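Carbohydrate esterase family 2 (CE2) (Chaetomium olivicolor, PDB 4XVH) probably removes acetyl groups from xylan or related polysaccharides, pairing a jelly-roll beta-sandwich domain with an SGNH-type esterase domain. Local coordinates at residues Ala31-Ala36 with Val77-Arg82; Phe238-Gln243 with Ser283-Lys288; His250-Asn255 with Glu317-Ala322. All blocks are in the same frame, centred on the assembly; numbering follows the deposited sequence.

Contact 1 of 3, residues Ala31-Ala36 with Val77-Arg82; sequences ATIGIA and VVLRRR
Ile33 faces Leu79 and Val77 across the inside of the N-terminal beta sandwich, the jelly-roll domain that precedes the esterase fold. Strand 31-40 belongs to one sheet and strand 73-81 to the other, and the CA atoms of Ile33 and Leu79 stand 9.1 Å apart, a gap spanned by side chains alone. At CB, Ile33 is still 5.0 Å from Leu79 CD2. There the side chain divides: Ile33 CG2 lies anti to the backbone N and comes to 4.5 Å from Leu79 CD2, while CG1, anti to the carbonyl carbon (chi1 -54°), carries the chain on into the gap. The extended second torsion (164°) then sends CD1 deepest, and this methyl makes the closest contacts. Ile33 CD1 rests 4.0 Å from Leu79 CD2 and 4.1 Å from Leu79 CB, touching both the root and one branch of the leucine, and lies 4.4 Å from Val77 CG1. Leu92 and Ile95 of strand 88-97 pack against Ile33 within its own sheet, whereas Leu46 of strand 44-48 touches both Val77 and Leu79. Phe24 and Phe26 extend the same interior beside Val77 and Ala31. With methyl and methylene groups alone meeting across the gap, the two sheets are held here by dispersion forces and the exclusion of water, without directional bonds.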
ATOM      1  N   ALA A  31      -8.023   8.205 -25.266  1.00 27.76           N
ATOM      2  CA  ALA A  31      -8.115   9.084 -24.097  1.00 27.98           C
ATOM      3  C   ALA A  31      -6.710   9.430 -23.602  1.00 28.00           C
ATOM      4  O   ALA A  31      -5.770   8.641 -23.752  1.00 25.31           O
ATOM      5  CB  ALA A  31      -8.939   8.429 -22.977  1.00 26.28           C
ATOM      6  N   THR A  32      -6.568  10.618 -23.026  1.00 30.31           N
ATOM      7  CA  THR A  32      -5.275  11.025 -22.478  1.00 30.55           C
ATOM      8  C   THR A  32      -5.420  11.525 -21.050  1.00 30.09           C
ATOM      9  O   THR A  32      -6.262  12.378 -20.754  1.00 30.58           O
ATOM     10  CB  THR A  32      -4.602  12.128 -23.332  1.00 32.79           C
ATOM     11  OG1 THR A  32      -4.491  11.692 -24.692  1.00 33.19           O
ATOM     12  CG2 THR A  32      -3.202  12.429 -22.794  1.00 32.54           C
ATOM     13  N   ILE A  33      -4.617  10.950 -20.158  1.00 29.48           N
ATOM     14  CA  ILE A  33      -4.527  11.418 -18.780  1.00 28.33           C
ATOM     15  C   ILE A  33      -3.425  12.440 -18.705  1.00 28.53           C
ATOM     16  O   ILE A  33      -2.266  12.087 -18.680  1.00 28.28           O
ATOM     17  CB  ILE A  33      -4.246  10.278 -17.812  1.00 26.04           C
ATOM     18  CG1 ILE A  33      -5.282   9.177 -17.986  1.00 23.38           C
ATOM     19  CG2 ILE A  33      -4.236  10.797 -16.386  1.00 27.00           C
ATOM     20  CD1 ILE A  33      -4.875   7.878 -17.358  1.00 20.49           C
ATOM     21  N   GLY A  34      -3.791  13.718 -18.708  1.00 30.07           N
ATOM     22  CA  GLY A  34      -2.795  14.765 -18.671  1.00 31.33           C
ATOM     23  C   GLY A  34      -1.943  14.694 -17.411  1.00 29.51           C
ATOM     24  O   GLY A  34      -2.389  14.242 -16.371  1.00 27.55           O
ATOM     25  N   ILE A  35      -0.707  15.151 -17.516  1.00 30.05           N
ATOM     26  CA  ILE A  35       0.186  15.217 -16.376  1.00 29.66           C
ATOM     27  C   ILE A  35       0.641  16.653 -16.191  1.00 31.74           C
ATOM     28  O   ILE A  35       1.229  17.246 -17.088  1.00 33.11           O
ATOM     29  CB  ILE A  35       1.397  14.288 -16.558  1.00 30.38           C
ATOM     30  CG1 ILE A  35       0.920  12.827 -16.497  1.00 30.85           C
ATOM     31  CG2 ILE A  35       2.486  14.582 -15.511  1.00 29.36           C
ATOM     32  CD1 ILE A  35       2.026  11.802 -16.512  1.00 31.74           C
ATOM     33  N   ALA A  36       0.351  17.205 -15.023  1.00 31.30           N
ATOM     34  CA  ALA A  36       0.717  18.574 -14.726  1.00 34.38           C
ATOM     35  C   ALA A  36       2.214  18.647 -14.465  1.00 34.25           C
ATOM     36  O   ALA A  36       2.902  19.497 -15.007  1.00 34.57           O
ATOM     37  CB  ALA A  36      -0.083  19.092 -13.533  1.00 34.33           C
ATOM     38  N   VAL A  77     -10.727   2.610 -18.491  1.00 22.21           N
ATOM     39  CA  VAL A  77      -9.340   2.920 -18.188  1.00 21.23           C
ATOM     40  C   VAL A  77      -9.156   2.953 -16.672  1.00 21.86           C
ATOM     41  O   VAL A  77      -9.895   3.652 -15.953  1.00 22.24           O
ATOM     42  CB  VAL A  77      -8.906   4.272 -18.788  1.00 20.72           C
ATOM     43  CG1 VAL A  77      -7.477   4.545 -18.465  1.00 20.02           C
ATOM     44  CG2 VAL A  77      -9.127   4.283 -20.315  1.00 21.15           C
ATOM     45  N   VAL A  78      -8.191   2.174 -16.196  1.00 20.34           N
ATOM     46  CA  VAL A  78      -7.779   2.228 -14.785  1.00 20.20           C
ATOM     47  C   VAL A  78      -6.275   2.435 -14.716  1.00 21.79           C
ATOM     48  O   VAL A  78      -5.501   1.651 -15.283  1.00 23.43           O
ATOM     49  CB  VAL A  78      -8.170   0.951 -14.021  1.00 19.03           C
ATOM     50  CG1 VAL A  78      -7.631   0.974 -12.563  1.00 20.06           C
ATOM     51  CG2 VAL A  78      -9.681   0.793 -14.018  1.00 19.00           C
ATOM     52  N   LEU A  79      -5.873   3.528 -14.082  1.00 20.45           N
ATOM     53  CA  LEU A  79      -4.469   3.837 -13.828  1.00 20.97           C
ATOM     54  C   LEU A  79      -4.147   3.683 -12.358  1.00 19.56           C
ATOM     55  O   LEU A  79      -4.823   4.301 -11.516  1.00 18.48           O
ATOM     56  CB  LEU A  79      -4.159   5.288 -14.244  1.00 23.91           C
ATOM     57  CG  LEU A  79      -2.739   5.807 -13.982  1.00 25.40           C
ATOM     58  CD1 LEU A  79      -1.817   5.220 -15.029  1.00 26.32           C
ATOM     59  CD2 LEU A  79      -2.665   7.345 -14.035  1.00 27.12           C
ATOM     60  N   ARG A  80      -3.099   2.930 -12.039  1.00 19.26           N
ATOM     61  CA  ARG A  80      -2.671   2.828 -10.657  1.00 20.02           C
ATOM     62  C   ARG A  80      -1.163   2.925 -10.463  1.00 20.95           C
ATOM     63  O   ARG A  80      -0.406   2.312 -11.222  1.00 18.98           O
ATOM     64  CB  ARG A  80      -3.169   1.533 -10.072  1.00 20.17           C
ATOM     65  CG  ARG A  80      -4.615   1.651  -9.602  1.00 20.63           C
ATOM     66  CD  ARG A  80      -4.970   0.400  -8.958  1.00 20.15           C
ATOM     67  NE  ARG A  80      -6.374   0.259  -8.564  1.00 20.54           N
ATOM     68  CZ  ARG A  80      -6.922   0.774  -7.466  1.00 20.92           C
ATOM     69  NH1 ARG A  80      -6.230   1.587  -6.683  1.00 21.45           N
ATOM     70  NH2 ARG A  80      -8.185   0.501  -7.175  1.00 21.47           N
ATOM     71  N   ARG A  81      -0.728   3.708  -9.496  1.00 17.36           N
ATOM     72  CA  ARG A  81       0.659   3.838  -9.158  1.00 18.83           C
ATOM     73  C   ARG A  81       1.202   2.530  -8.623  1.00 18.11           C
ATOM     74  O   ARG A  81       0.684   1.989  -7.720  1.00 18.13           O
ATOM     75  CB  ARG A  81       0.847   4.861  -8.057  1.00 20.67           C
ATOM     76  CG  ARG A  81       1.562   6.119  -8.419  1.00 22.75           C
ATOM     77  CD  ARG A  81       1.433   7.122  -7.310  1.00 22.72           C
ATOM     78  NE  ARG A  81       2.524   7.283  -6.384  1.00 22.50           N
ATOM     79  CZ  ARG A  81       3.749   7.630  -6.701  1.00 22.74           C
ATOM     80  NH1 ARG A  81       4.103   7.709  -7.942  1.00 22.72           N
ATOM     81  NH2 ARG A  81       4.626   7.819  -5.775  1.00 22.92           N
ATOM     82  N   ARG A  82       2.323   2.117  -9.145  1.00 16.33           N
ATOM     83  CA  ARG A  82       3.017   0.929  -8.653  1.00 15.57           C
ATOM     84  C   ARG A  82       3.960   1.271  -7.488  1.00 17.46           C
ATOM     85  O   ARG A  82       4.283   0.403  -6.665  1.00 15.83           O
ATOM     86  CB  ARG A  82       3.865   0.309  -9.783  1.00 16.14           C
ATOM     87  CG  ARG A  82       3.073  -0.241 -10.958  1.00 16.26           C
ATOM     88  CD  ARG A  82       3.928  -0.313 -12.201  1.00 17.60           C
ATOM     89  NE  ARG A  82       5.109  -1.166 -12.064  1.00 17.06           N
ATOM     90  CZ  ARG A  82       5.110  -2.498 -12.234  1.00 19.41           C
ATOM     91  NH1 ARG A  82       3.995  -3.153 -12.556  1.00 17.15           N
ATOM     92  NH2 ARG A  82       6.250  -3.187 -12.116  1.00 20.08           N
TER

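Contact 2 of 3, residues Phe238-Gln243 with Ser283-Lys288; sequences FVQDIQ and SRLGAK
Leu285 presents both its methyls to Val239 where helix 270-285 ends beside helix 228-243. The two side chains meet at a slant: Leu285 CD1 and CD2 straddle the valine branch point, each 3.9 Å from Val239 CB, and Leu285 CD2 comes to 3.8 Å from Val239 CG1. Leu285 CG is anti to its own carbonyl carbon (chi1 -73°), which carries the fork across to the other helix. On the outer side, the aliphatic part of Gln240 runs past the same methyl, its CG 4.2 Å from Leu285 CD2. Were Leu285 replaced by alanine, both methyls would go, and Val239 would probably lose its apolar partner on helix 270-285, with a gap opened between the helices. Polar contact is made through water 1, which accepts from Gln243 NE2 at 3.1 Å and donates to Leu285 O at 3.0 Å, serving a carbonyl in the last turn of its helix. Gly286, with positive phi (95°), then turns the chain out of the helix. Beneath the pair lies the parallel sheet of the esterase domain: Val239 packs also on Phe251 of strand 250-254 and Ile210 of strand 207-211, while Leu285 reaches Val236 one turn earlier on helix 228-243.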
ATOM      1  N   PHE A 238      -2.190   2.940  18.110  1.00 24.09           N
ATOM      2  CA  PHE A 238      -2.363   3.263  16.694  1.00 23.52           C
ATOM      3  C   PHE A 238      -3.774   2.821  16.233  1.00 23.48           C
ATOM      4  O   PHE A 238      -4.500   3.581  15.607  1.00 23.62           O
ATOM      5  CB  PHE A 238      -1.276   2.590  15.841  1.00 21.97           C
ATOM      6  CG  PHE A 238      -1.285   3.008  14.383  1.00 22.51           C
ATOM      7  CD1 PHE A 238      -1.776   4.253  14.007  1.00 22.87           C
ATOM      8  CD2 PHE A 238      -0.811   2.156  13.399  1.00 21.69           C
ATOM      9  CE1 PHE A 238      -1.806   4.644  12.660  1.00 21.36           C
ATOM     10  CE2 PHE A 238      -0.825   2.534  12.059  1.00 22.16           C
ATOM     11  CZ  PHE A 238      -1.337   3.807  11.694  1.00 21.55           C
ATOM     12  N   VAL A 239      -4.157   1.605  16.580  1.00 22.58           N
ATOM     13  CA  VAL A 239      -5.496   1.154  16.270  1.00 22.69           C
ATOM     14  C   VAL A 239      -6.545   2.037  16.963  1.00 24.59           C
ATOM     15  O   VAL A 239      -7.520   2.472  16.332  1.00 26.26           O
ATOM     16  CB  VAL A 239      -5.673  -0.326  16.653  1.00 22.73           C
ATOM     17  CG1 VAL A 239      -7.139  -0.719  16.594  1.00 20.67           C
ATOM     18  CG2 VAL A 239      -4.815  -1.221  15.689  1.00 21.04           C
ATOM     19  N   GLN A 240      -6.349   2.338  18.246  1.00 24.66           N
ATOM     20  CA  GLN A 240      -7.308   3.183  18.931  1.00 26.18           C
ATOM     21  C   GLN A 240      -7.399   4.537  18.218  1.00 26.77           C
ATOM     22  O   GLN A 240      -8.497   5.074  18.040  1.00 26.75           O
ATOM     23  CB  GLN A 240      -6.922   3.343  20.400  1.00 29.21           C
ATOM     24  CG  GLN A 240      -7.177   2.078  21.207  1.00 30.84           C
ATOM     25  CD  GLN A 240      -6.575   2.120  22.598  1.00 34.56           C
ATOM     26  OE1 GLN A 240      -5.697   2.926  22.886  1.00 35.82           O
ATOM     27  NE2 GLN A 240      -7.056   1.253  23.471  1.00 36.19           N
ATOM     28  N   ASP A 241      -6.258   5.075  17.780  1.00 26.27           N
ATOM     29  CA  ASP A 241      -6.263   6.356  17.063  1.00 27.89           C
ATOM     30  C   ASP A 241      -7.044   6.249  15.734  1.00 27.05           C
ATOM     31  O   ASP A 241      -7.799   7.170  15.378  1.00 29.13           O
ATOM     32  CB  ASP A 241      -4.837   6.844  16.798  1.00 27.92           C
ATOM     33  CG  ASP A 241      -4.134   7.322  18.062  1.00 31.54           C
ATOM     34  OD1 ASP A 241      -4.808   7.569  19.085  1.00 33.05           O
ATOM     35  OD2 ASP A 241      -2.904   7.451  18.025  1.00 32.63           O
ATOM     36  N   ILE A 242      -6.901   5.134  15.020  1.00 22.16           N
ATOM     37  CA  ILE A 242      -7.654   4.968  13.770  1.00 21.32           C
ATOM     38  C   ILE A 242      -9.159   4.814  14.060  1.00 24.10           C
ATOM     39  O   ILE A 242     -10.015   5.284  13.293  1.00 23.71           O
ATOM     40  CB  ILE A 242      -7.131   3.750  12.950  1.00 19.33           C
ATOM     41  CG1 ILE A 242      -5.648   3.955  12.634  1.00 19.66           C
ATOM     42  CG2 ILE A 242      -7.943   3.545  11.652  1.00 17.80           C
ATOM     43  CD1 ILE A 242      -5.003   2.743  11.996  1.00 18.96           C
ATOM     44  N   GLN A 243      -9.467   4.200  15.199  1.00 25.12           N
ATOM     45  CA  GLN A 243     -10.849   3.972  15.592  1.00 27.49           C
ATOM     46  C   GLN A 243     -11.570   5.266  15.949  1.00 28.10           C
ATOM     47  O   GLN A 243     -12.797   5.308  15.939  1.00 26.78           O
ATOM     48  CB  GLN A 243     -10.916   3.009  16.775  1.00 29.86           C
ATOM     49  CG  GLN A 243     -10.563   1.569  16.437  1.00 29.14           C
ATOM     50  CD  GLN A 243     -10.539   0.714  17.689  1.00 32.28           C
ATOM     51  OE1 GLN A 243      -9.991   1.125  18.722  1.00 33.38           O
ATOM     52  NE2 GLN A 243     -11.188  -0.444  17.632  1.00 32.18           N
ATOM     53  N   SER A 283      -5.392  -9.104  21.781  1.00 31.29           N
ATOM     54  CA  SER A 283      -6.117  -9.391  23.019  1.00 32.69           C
ATOM     55  C   SER A 283      -6.591  -8.100  23.726  1.00 31.99           C
ATOM     56  O   SER A 283      -7.733  -8.024  24.187  1.00 30.96           O
ATOM     57  CB  SER A 283      -5.236 -10.227  23.945  1.00 36.81           C
ATOM     58  OG  SER A 283      -5.931 -10.628  25.115  1.00 41.56           O
ATOM     59  N   ARG A 284      -5.738  -7.077  23.786  1.00 31.62           N
ATOM     60  CA  ARG A 284      -6.123  -5.827  24.443  1.00 33.87           C
ATOM     61  C   ARG A 284      -7.187  -5.067  23.628  1.00 33.23           C
ATOM     62  O   ARG A 284      -8.017  -4.349  24.196  1.00 34.18           O
ATOM     63  CB  ARG A 284      -4.906  -4.922  24.688  1.00 36.57           C
ATOM     64  CG  ARG A 284      -3.720  -5.595  25.403  1.00 40.06           C
ATOM     65  CD  ARG A 284      -3.107  -4.727  26.492  1.00 44.30           C
ATOM     66  NE  ARG A 284      -2.625  -3.412  26.062  1.00 45.65           N
ATOM     67  CZ  ARG A 284      -1.338  -3.065  25.983  1.00 47.26           C
ATOM     68  NH1 ARG A 284      -0.379  -3.936  26.295  1.00 47.51           N
ATOM     69  NH2 ARG A 284      -1.005  -1.844  25.585  1.00 47.67           N
ATOM     70  N   LEU A 285      -7.182  -5.244  22.307  1.00 31.20           N
ATOM     71  CA  LEU A 285      -8.065  -4.448  21.451  1.00 30.66           C
ATOM     72  C   LEU A 285      -9.485  -4.993  21.363  1.00 30.64           C
ATOM     73  O   LEU A 285     -10.415  -4.264  21.041  1.00 32.12           O
ATOM     74  CB  LEU A 285      -7.471  -4.343  20.047  1.00 27.79           C
ATOM     75  CG  LEU A 285      -6.265  -3.415  19.944  1.00 27.69           C
ATOM     76  CD1 LEU A 285      -5.523  -3.651  18.602  1.00 22.11           C
ATOM     77  CD2 LEU A 285      -6.658  -1.948  20.116  1.00 27.39           C
ATOM     78  N   GLY A 286      -9.647  -6.277  21.626  1.00 30.04           N
ATOM     79  CA  GLY A 286     -10.969  -6.872  21.590  1.00 30.99           C
ATOM     80  C   GLY A 286     -11.351  -7.528  20.272  1.00 30.20           C
ATOM     81  O   GLY A 286     -10.521  -7.774  19.384  1.00 27.74           O
ATOM     82  N   ALA A 287     -12.647  -7.787  20.153  1.00 30.92           N
ATOM     83  CA  ALA A 287     -13.188  -8.654  19.122  1.00 32.01           C
ATOM     84  C   ALA A 287     -13.049  -8.118  17.680  1.00 31.36           C
ATOM     85  O   ALA A 287     -13.107  -8.892  16.729  1.00 31.61           O
ATOM     86  CB  ALA A 287     -14.675  -8.953  19.439  1.00 32.89           C
ATOM     87  N   LYS A 288     -12.865  -6.818  17.499  1.00 30.73           N
ATOM     88  CA  LYS A 288     -12.727  -6.304  16.137  1.00 28.48           C
ATOM     89  C   LYS A 288     -11.268  -6.277  15.666  1.00 26.11           C
ATOM     90  O   LYS A 288     -10.979  -5.847  14.558  1.00 23.82           O
ATOM     91  CB  LYS A 288     -13.344  -4.915  16.029  1.00 31.40           C
ATOM     92  CG  LYS A 288     -14.879  -4.967  16.053  1.00 34.45           C
ATOM     93  CD  LYS A 288     -15.479  -3.598  15.970  1.00 37.47           C
ATOM     94  CE  LYS A 288     -16.920  -3.590  16.504  1.00 41.93           C
ATOM     95  NZ  LYS A 288     -17.805  -4.414  15.644  1.00 44.06           N
TER
HETATM   96  O   HOH W   1     -10.676  -1.328  20.530  1.00 49.56           O

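Contact 3 of 3, residues His250-Asn255 with Glu317-Ala322; sequences HFFLLN and EVLAKA
Leu319 of helix 309-327 lays its CD1 methyl against both Phe252 and Leu254, joining helix to central sheet in the three-layer alpha/beta/alpha fold of the SGNH hydrolases. Leu319 CD1 lies 4.2 Å from Phe252 CB and 4.3 Å from Leu254 CD1, thus bridging two residues two apart on strand 250-254. Leu319 CG, anti to the backbone N (chi1 177°), carries the leucine tip across to the strand although its CB does not lead straight there. One helical turn on, the Phe252 ring meets the helix backbone: Phe252 CE2 is 3.5 Å from Ala322 O, which approaches the ring obliquely. Helix segment and strand run roughly antiparallel (152° between their directions), with axes 10.7 Å apart, the spacing of a helix laid on a sheet.

Beyond this first layer, Ile323, Ala326 and Leu327 continue the helix surface along Phe252, and Val292 of the neighbouring strand 289-292 touches both Phe252 and Leu254. The alternate residues Phe251 and Leu253 point to the other face of the sheet, against helices 228-243 and 270-285. The side chain of Leu254 is about 14 Å from the bound polyether, consistent with structural packing behind the pocket rather than in it. The Phe252 ring also stacks on His290, whose NE2 is hydrogen-bonded to His250 ND1.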
ATOM      1  N   HIS A 250     -12.982  -3.509  11.335  1.00 21.52           N
ATOM      2  CA  HIS A 250     -12.173  -4.592  11.881  1.00 22.40           C
ATOM      3  C   HIS A 250     -10.709  -4.369  11.518  1.00 22.07           C
ATOM      4  O   HIS A 250     -10.400  -3.868  10.432  1.00 16.39           O
ATOM      5  CB  HIS A 250     -12.643  -5.950  11.370  1.00 21.70           C
ATOM      6  CG  HIS A 250     -13.910  -6.411  12.021  1.00 23.95           C
ATOM      7  ND1 HIS A 250     -13.980  -7.546  12.796  1.00 23.92           N
ATOM      8  CD2 HIS A 250     -15.152  -5.870  12.034  1.00 25.43           C
ATOM      9  CE1 HIS A 250     -15.210  -7.683  13.270  1.00 26.22           C
ATOM     10  NE2 HIS A 250     -15.945  -6.689  12.804  1.00 26.38           N
ATOM     11  N   PHE A 251      -9.810  -4.743  12.430  1.00 17.54           N
ATOM     12  CA  PHE A 251      -8.384  -4.522  12.203  1.00 17.33           C
ATOM     13  C   PHE A 251      -7.652  -5.856  12.049  1.00 17.70           C
ATOM     14  O   PHE A 251      -7.888  -6.809  12.825  1.00 19.18           O
ATOM     15  CB  PHE A 251      -7.792  -3.689  13.363  1.00 18.50           C
ATOM     16  CG  PHE A 251      -8.270  -2.260  13.359  1.00 19.11           C
ATOM     17  CD1 PHE A 251      -9.558  -1.955  13.775  1.00 20.29           C
ATOM     18  CD2 PHE A 251      -7.453  -1.246  12.856  1.00 18.78           C
ATOM     19  CE1 PHE A 251     -10.027  -0.660  13.758  1.00 21.89           C
ATOM     20  CE2 PHE A 251      -7.892   0.056  12.818  1.00 19.92           C
ATOM     21  CZ  PHE A 251      -9.197   0.360  13.261  1.00 21.59           C
ATOM     22  N   PHE A 252      -6.757  -5.903  11.065  1.00 17.13           N
ATOM     23  CA  PHE A 252      -6.009  -7.098  10.709  1.00 16.59           C
ATOM     24  C   PHE A 252      -4.524  -6.802  10.854  1.00 16.88           C
ATOM     25  O   PHE A 252      -3.933  -6.069  10.046  1.00 17.65           O
ATOM     26  CB  PHE A 252      -6.404  -7.548   9.292  1.00 16.31           C
ATOM     27  CG  PHE A 252      -7.864  -7.923   9.217  1.00 16.69           C
ATOM     28  CD1 PHE A 252      -8.832  -6.938   9.001  1.00 16.27           C
ATOM     29  CD2 PHE A 252      -8.286  -9.209   9.533  1.00 17.26           C
ATOM     30  CE1 PHE A 252     -10.192  -7.241   9.019  1.00 16.29           C
ATOM     31  CE2 PHE A 252      -9.686  -9.521   9.542  1.00 17.20           C
ATOM     32  CZ  PHE A 252     -10.616  -8.529   9.275  1.00 17.49           C
ATOM     33  N   LEU A 253      -3.943  -7.372  11.907  1.00 17.12           N
ATOM     34  CA  LEU A 253      -2.564  -7.104  12.313  1.00 17.32           C
ATOM     35  C   LEU A 253      -1.651  -8.260  11.923  1.00 18.12           C
ATOM     36  O   LEU A 253      -1.805  -9.385  12.402  1.00 19.19           O
ATOM     37  CB  LEU A 253      -2.499  -6.857  13.827  1.00 17.09           C
ATOM     38  CG  LEU A 253      -3.524  -5.862  14.392  1.00 17.58           C
ATOM     39  CD1 LEU A 253      -3.274  -5.554  15.890  1.00 22.55           C
ATOM     40  CD2 LEU A 253      -3.590  -4.557  13.627  1.00 16.88           C
ATOM     41  N   LEU A 254      -0.716  -7.992  11.035  1.00 17.35           N
ATOM     42  CA  LEU A 254       0.119  -9.058  10.477  1.00 17.54           C
ATOM     43  C   LEU A 254       1.531  -9.040  11.033  1.00 17.71           C
ATOM     44  O   LEU A 254       2.098  -7.983  11.268  1.00 16.66           O
ATOM     45  CB  LEU A 254       0.222  -8.940   8.947  1.00 17.13           C
ATOM     46  CG  LEU A 254      -0.925  -9.417   8.050  1.00 17.42           C
ATOM     47  CD1 LEU A 254      -2.180  -8.552   8.191  1.00 17.34           C
ATOM     48  CD2 LEU A 254      -0.424  -9.457   6.559  1.00 23.28           C
ATOM     49  N   ASN A 255       2.118 -10.219  11.192  1.00 18.35           N
ATOM     50  CA  ASN A 255       3.521 -10.287  11.480  1.00 17.93           C
ATOM     51  C   ASN A 255       4.291 -10.327  10.144  1.00 18.96           C
ATOM     52  O   ASN A 255       3.703 -10.327   9.045  1.00 17.36           O
ATOM     53  CB  ASN A 255       3.830 -11.500  12.371  1.00 20.02           C
ATOM     54  CG  ASN A 255       3.314 -12.785  11.788  1.00 19.36           C
ATOM     55  OD1 ASN A 255       2.900 -12.811  10.643  1.00 19.61           O
ATOM     56  ND2 ASN A 255       3.341 -13.867  12.576  1.00 19.86           N
ATOM     57  N   GLU A 317      -4.197 -14.385  -0.490  1.00 16.02           N
ATOM     58  CA  GLU A 317      -5.284 -15.363  -0.294  1.00 19.62           C
ATOM     59  C   GLU A 317      -5.591 -15.573   1.172  1.00 19.92           C
ATOM     60  O   GLU A 317      -6.754 -15.624   1.583  1.00 15.39           O
ATOM     61  CB  GLU A 317      -4.918 -16.715  -0.912  1.00 25.89           C
ATOM     62  CG  GLU A 317      -5.530 -16.920  -2.256  1.00 34.51           C
ATOM     63  CD  GLU A 317      -7.076 -16.867  -2.221  1.00 41.21           C
ATOM     64  OE1 GLU A 317      -7.732 -17.698  -1.525  1.00 42.76           O
ATOM     65  OE2 GLU A 317      -7.628 -15.970  -2.900  1.00 44.89           O
ATOM     66  N   VAL A 318      -4.543 -15.724   1.973  1.00 18.46           N
ATOM     67  CA  VAL A 318      -4.739 -15.870   3.412  1.00 19.52           C
ATOM     68  C   VAL A 318      -5.506 -14.661   3.968  1.00 18.32           C
ATOM     69  O   VAL A 318      -6.464 -14.798   4.730  1.00 15.35           O
ATOM     70  CB  VAL A 318      -3.394 -16.005   4.150  1.00 19.24           C
ATOM     71  CG1 VAL A 318      -3.562 -15.789   5.642  1.00 18.78           C
ATOM     72  CG2 VAL A 318      -2.758 -17.379   3.847  1.00 19.14           C
ATOM     73  N   LEU A 319      -5.076 -13.466   3.584  1.00 16.23           N
ATOM     74  CA  LEU A 319      -5.676 -12.263   4.146  1.00 14.56           C
ATOM     75  C   LEU A 319      -7.097 -12.059   3.633  1.00 14.74           C
ATOM     76  O   LEU A 319      -8.000 -11.679   4.401  1.00 16.01           O
ATOM     77  CB  LEU A 319      -4.793 -11.050   3.833  1.00 13.74           C
ATOM     78  CG  LEU A 319      -5.337  -9.703   4.289  1.00 14.31           C
ATOM     79  CD1 LEU A 319      -5.543  -9.690   5.818  1.00 14.18           C
ATOM     80  CD2 LEU A 319      -4.385  -8.565   3.780  1.00 12.82           C
ATOM     81  N   ALA A 320      -7.322 -12.334   2.352  1.00 14.39           N
ATOM     82  CA  ALA A 320      -8.678 -12.238   1.833  1.00 14.94           C
ATOM     83  C   ALA A 320      -9.644 -13.125   2.638  1.00 16.14           C
ATOM     84  O   ALA A 320     -10.748 -12.689   3.015  1.00 17.15           O
ATOM     85  CB  ALA A 320      -8.714 -12.613   0.357  1.00 16.10           C
ATOM     86  N   LYS A 321      -9.248 -14.374   2.903  1.00 16.41           N
ATOM     87  CA  LYS A 321     -10.130 -15.270   3.651  1.00 16.68           C
ATOM     88  C   LYS A 321     -10.359 -14.773   5.094  1.00 18.71           C
ATOM     89  O   LYS A 321     -11.447 -14.912   5.650  1.00 18.39           O
ATOM     90  CB  LYS A 321      -9.559 -16.700   3.704  1.00 22.60           C
ATOM     91  CG  LYS A 321      -9.479 -17.444   2.361  1.00 23.88           C
ATOM     92  CD  LYS A 321      -9.087 -18.885   2.644  1.00 26.20           C
ATOM     93  CE  LYS A 321      -8.588 -19.622   1.429  1.00 26.01           C
ATOM     94  NZ  LYS A 321      -7.866 -20.891   1.874  1.00 25.24           N
ATOM     95  N   ALA A 322      -9.310 -14.251   5.709  1.00 18.61           N
ATOM     96  CA  ALA A 322      -9.402 -13.804   7.101  1.00 18.75           C
ATOM     97  C   ALA A 322     -10.338 -12.598   7.233  1.00 18.93           C
ATOM     98  O   ALA A 322     -11.073 -12.489   8.202  1.00 20.02           O
ATOM     99  CB  ALA A 322      -8.033 -13.460   7.621  1.00 18.65           C
TER

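Contact 1 stands apart in the N-terminal sandwich, its centre 36 Å from that of contact 2 and 30 Å from that of contact 3, on the opposite side of the molecule's centre. Contacts 2 and 3 share the esterase domain and touch: Lys288 O probably accepts a hydrogen bond from Phe251 N at 2.7 Å, and Gln243 and Ile242 pack on the Phe251 ring. Strand 250-254 thus has one face in contact 3 and the other beneath the helices of contact 2. Contacts 1 and 3 are buried, the first wholly aliphatic, the third adding an aromatic ring; contact 2, nearer the surface, combines an apolar pair with a water bridge.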